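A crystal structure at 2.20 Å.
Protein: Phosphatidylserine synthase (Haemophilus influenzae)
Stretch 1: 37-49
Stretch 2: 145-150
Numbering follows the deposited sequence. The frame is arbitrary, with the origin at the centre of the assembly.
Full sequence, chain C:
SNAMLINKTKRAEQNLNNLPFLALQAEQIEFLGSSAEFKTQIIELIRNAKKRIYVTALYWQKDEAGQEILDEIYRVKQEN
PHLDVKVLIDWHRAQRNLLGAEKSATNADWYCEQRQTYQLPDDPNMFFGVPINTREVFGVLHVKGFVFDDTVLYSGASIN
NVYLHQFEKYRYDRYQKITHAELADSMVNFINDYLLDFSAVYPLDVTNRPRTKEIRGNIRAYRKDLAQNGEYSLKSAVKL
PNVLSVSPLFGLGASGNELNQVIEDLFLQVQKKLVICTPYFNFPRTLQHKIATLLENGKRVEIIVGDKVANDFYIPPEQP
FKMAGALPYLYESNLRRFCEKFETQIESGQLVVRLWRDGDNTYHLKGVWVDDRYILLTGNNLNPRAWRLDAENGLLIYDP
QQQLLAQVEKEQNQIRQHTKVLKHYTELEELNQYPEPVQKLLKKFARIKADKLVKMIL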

# COMPACT_ATOMS: atom_id res chain seq x y z
N GLU C 37 -32.27 18.75 -3.45
CA GLU C 37 -32.67 18.82 -2.03
C GLU C 37 -31.47 18.97 -1.08
O GLU C 37 -31.50 19.75 -0.12
CB GLU C 37 -33.47 17.57 -1.61
CG GLU C 37 -34.89 17.55 -2.09
CD GLU C 37 -35.73 16.38 -1.57
OE1 GLU C 37 -35.37 15.69 -0.57
OE2 GLU C 37 -36.80 16.16 -2.19
N PHE C 38 -30.42 18.21 -1.35
CA PHE C 38 -29.20 18.26 -0.58
C PHE C 38 -28.59 19.67 -0.58
O PHE C 38 -28.27 20.22 0.48
CB PHE C 38 -28.22 17.22 -1.17
CG PHE C 38 -26.85 17.19 -0.50
CD1 PHE C 38 -26.73 17.03 0.90
CD2 PHE C 38 -25.71 17.25 -1.27
CE1 PHE C 38 -25.44 16.98 1.51
CE2 PHE C 38 -24.43 17.21 -0.69
CZ PHE C 38 -24.29 17.07 0.71
N LYS C 39 -28.41 20.25 -1.77
CA LYS C 39 -28.01 21.63 -1.89
C LYS C 39 -28.93 22.57 -1.09
O LYS C 39 -28.48 23.43 -0.36
CB LYS C 39 -28.01 22.07 -3.35
CG LYS C 39 -27.52 23.51 -3.49
CD LYS C 39 -27.48 24.00 -4.90
CE LYS C 39 -27.12 25.45 -4.93
NZ LYS C 39 -27.25 25.99 -6.31
N THR C 40 -30.23 22.39 -1.22
CA THR C 40 -31.15 23.26 -0.49
C THR C 40 -30.99 23.13 1.03
O THR C 40 -30.96 24.13 1.74
CB THR C 40 -32.56 22.94 -0.92
OG1 THR C 40 -32.57 22.97 -2.36
CG2 THR C 40 -33.56 23.99 -0.38
N GLN C 41 -30.87 21.90 1.52
CA GLN C 41 -30.64 21.65 2.95
C GLN C 41 -29.34 22.27 3.47
O GLN C 41 -29.37 22.98 4.47
CB GLN C 41 -30.73 20.16 3.31
CG GLN C 41 -32.15 19.66 3.54
CD GLN C 41 -33.00 20.61 4.35
OE1 GLN C 41 -32.65 21.00 5.46
NE2 GLN C 41 -34.13 21.02 3.79
N ILE C 42 -28.23 22.06 2.78
CA ILE C 42 -26.96 22.71 3.14
C ILE C 42 -27.18 24.22 3.35
O ILE C 42 -26.90 24.74 4.40
CB ILE C 42 -25.84 22.49 2.09
CG1 ILE C 42 -25.45 21.02 2.04
CG2 ILE C 42 -24.59 23.35 2.41
CD1 ILE C 42 -24.72 20.68 0.76
N ILE C 43 -27.73 24.88 2.35
CA ILE C 43 -27.98 26.31 2.43
C ILE C 43 -28.85 26.74 3.63
O ILE C 43 -28.48 27.64 4.38
CB ILE C 43 -28.55 26.85 1.12
CG1 ILE C 43 -27.50 26.67 0.02
CG2 ILE C 43 -28.97 28.33 1.29
CD1 ILE C 43 -27.97 27.11 -1.39
N GLU C 44 -29.96 26.04 3.83
CA GLU C 44 -30.89 26.34 4.92
C GLU C 44 -30.24 26.14 6.31
O GLU C 44 -30.46 26.92 7.27
CB GLU C 44 -32.08 25.40 4.77
CG GLU C 44 -33.29 25.80 5.53
CD GLU C 44 -34.51 24.94 5.19
OE1 GLU C 44 -34.44 24.14 4.23
OE2 GLU C 44 -35.54 25.09 5.88
N LEU C 45 -29.45 25.08 6.40
CA LEU C 45 -28.75 24.75 7.64
C LEU C 45 -27.64 25.77 7.97
O LEU C 45 -27.48 26.15 9.15
CB LEU C 45 -28.19 23.32 7.59
CG LEU C 45 -29.28 22.26 7.77
CD1 LEU C 45 -28.67 20.88 7.64
CD2 LEU C 45 -30.07 22.44 9.11
N ILE C 46 -26.92 26.23 6.94
CA ILE C 46 -25.88 27.24 7.13
C ILE C 46 -26.51 28.55 7.60
O ILE C 46 -26.04 29.14 8.59
CB ILE C 46 -25.03 27.47 5.85
CG1 ILE C 46 -24.11 26.26 5.57
CG2 ILE C 46 -24.18 28.75 5.96
CD1 ILE C 46 -23.53 26.26 4.16
N ARG C 47 -27.59 28.97 6.94
CA ARG C 47 -28.27 30.24 7.28
C ARG C 47 -28.82 30.28 8.67
O ARG C 47 -28.96 31.35 9.25
CB ARG C 47 -29.40 30.56 6.31
CG ARG C 47 -28.92 30.91 4.92
CD ARG C 47 -30.03 31.01 3.89
NE ARG C 47 -29.47 31.53 2.65
CZ ARG C 47 -30.13 31.68 1.50
NH1 ARG C 47 -31.40 31.34 1.41
NH2 ARG C 47 -29.51 32.17 0.44
N ASN C 48 -29.18 29.13 9.21
CA ASN C 48 -29.78 29.10 10.53
C ASN C 48 -28.83 28.81 11.67
O ASN C 48 -29.22 28.95 12.83
CB ASN C 48 -30.99 28.18 10.54
CG ASN C 48 -32.09 28.75 9.71
OD1 ASN C 48 -32.71 29.76 10.10
ND2 ASN C 48 -32.31 28.19 8.53
N ALA C 49 -27.60 28.44 11.35
CA ALA C 49 -26.60 28.08 12.34
C ALA C 49 -26.27 29.24 13.26
O ALA C 49 -26.10 30.38 12.81
CB ALA C 49 -25.34 27.58 11.67
N GLY C 145 -19.78 13.86 7.01
CA GLY C 145 -20.60 14.45 8.05
C GLY C 145 -20.45 15.95 8.03
O GLY C 145 -19.34 16.46 7.89
N PHE C 146 -21.58 16.65 8.12
CA PHE C 146 -21.65 18.07 8.32
C PHE C 146 -22.46 18.24 9.60
O PHE C 146 -23.51 17.65 9.77
CB PHE C 146 -22.44 18.76 7.21
CG PHE C 146 -21.93 18.51 5.82
CD1 PHE C 146 -20.67 17.99 5.59
CD2 PHE C 146 -22.73 18.84 4.74
CE1 PHE C 146 -20.20 17.78 4.29
CE2 PHE C 146 -22.28 18.65 3.44
CZ PHE C 146 -21.00 18.12 3.21
N VAL C 147 -21.97 19.07 10.51
CA VAL C 147 -22.71 19.34 11.71
C VAL C 147 -23.00 20.82 11.73
O VAL C 147 -22.09 21.63 11.63
CB VAL C 147 -21.91 18.92 12.96
CG1 VAL C 147 -22.66 19.33 14.27
CG2 VAL C 147 -21.58 17.41 12.92
N PHE C 148 -24.28 21.16 11.85
CA PHE C 148 -24.72 22.54 12.00
C PHE C 148 -25.42 22.58 13.32
O PHE C 148 -26.51 22.02 13.46
CB PHE C 148 -25.69 22.96 10.89
CG PHE C 148 -25.17 22.67 9.50
CD1 PHE C 148 -25.41 21.44 8.89
CD2 PHE C 148 -24.45 23.63 8.79
CE1 PHE C 148 -24.95 21.18 7.62
CE2 PHE C 148 -23.98 23.37 7.51
CZ PHE C 148 -24.21 22.16 6.93
N ASP C 149 -24.81 23.26 14.29
CA ASP C 149 -25.33 23.27 15.64
C ASP C 149 -25.56 21.83 16.09
O ASP C 149 -24.57 21.10 16.22
CB ASP C 149 -26.55 24.19 15.76
CG ASP C 149 -26.18 25.65 15.57
OD1 ASP C 149 -24.98 25.92 15.35
OD2 ASP C 149 -27.07 26.52 15.62
N ASP C 150 -26.83 21.44 16.28
CA ASP C 150 -27.21 20.10 16.74
C ASP C 150 -27.80 19.20 15.61
O ASP C 150 -28.44 18.17 15.90
CB ASP C 150 -28.24 20.20 17.87
CG ASP C 150 -27.64 20.70 19.19
OD1 ASP C 150 -26.41 20.55 19.43
OD2 ASP C 150 -28.43 21.24 20.01
O HOH W 1 -29.51 25.88 14.26

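The first stretch is helical nearly throughout, from a helix that begins earlier in the chain, and residues 146-148 lie in a strand. Their axes approach to 9.1 Å, with an angle of 38° between the N-to-C directions, so the two elements run in broadly the same sense. The spacing narrows along their length: the CA atoms of Ile 42 and Phe 146 are 8.7 Å apart, those of Ala 49 and Phe 148 only 5.9 Å. Within the helix, i to i+4 bonds such as Ile 46 N to Ile 42 O (2.9 Å) occupy the backbone polar groups. No direct hydrogen bond crosses between the stretches, and the 361 Å² buried between them is mainly a matter of side-chain packing.

The alternation of the strand decides what faces the helix. The CA-to-CB bonds of Phe 146 and Phe 148 point toward it, whereas that of Val 147 points away, and its side chain stays 8.8 Å from the other stretch. From the helix, the apolar contacts come from Phe 38, Ile 42, Leu 45 and Ile 46; steps of four and three from Phe 38 to Ile 42 to Leu 45, with Ile 46 next to Leu 45 and four on from Ile 42, keep them on one side of the helix. Ala 49, in the loop that follows, adds its own contact.

Phe 148 makes the largest contribution, with 114 Å² covered. Leu 45 CB lies over one face of its ring, 3.7 Å from the centroid and 15° off the normal, which is CH-pi geometry; Leu 45 CD1 also reaches Phe 148 CD1 at 3.5 Å. Ile 46 CG1 approaches Phe 148 CE2 at 3.5 Å, obliquely to the ring. A flat aromatic ring suits this place because it offers a broad apolar surface to several aliphatic groups.

Phe 146 serves the earlier part of the helix. Ile 42 CD1 meets its ring edge at CE2, 4.2 Å away. Phe 38 CZ lies 3.7 Å from the same Phe 146 CE2 in an oblique arrangement; although the CA-to-CB bond of Phe 38 points sideways, the end of its side chain, with chi1 at 177° (t), comes nearer the strand.

Beyond the apolar contacts, the edge is polar. Ala 49 CA is 3.7 Å from Asp 149 OD2, and Ala 49 CB, the whole of its side chain, is 4.1 Å from Asp 149 OD1. A water bridges the stretches, donating to Asp 149 OD2 at 2.9 Å and, weakly, to Asn 48 O at 3.4 Å. The Asn 48 side chain instead turns back on the helix, where ND2 donates to Glu 44 O at 2.6 Å.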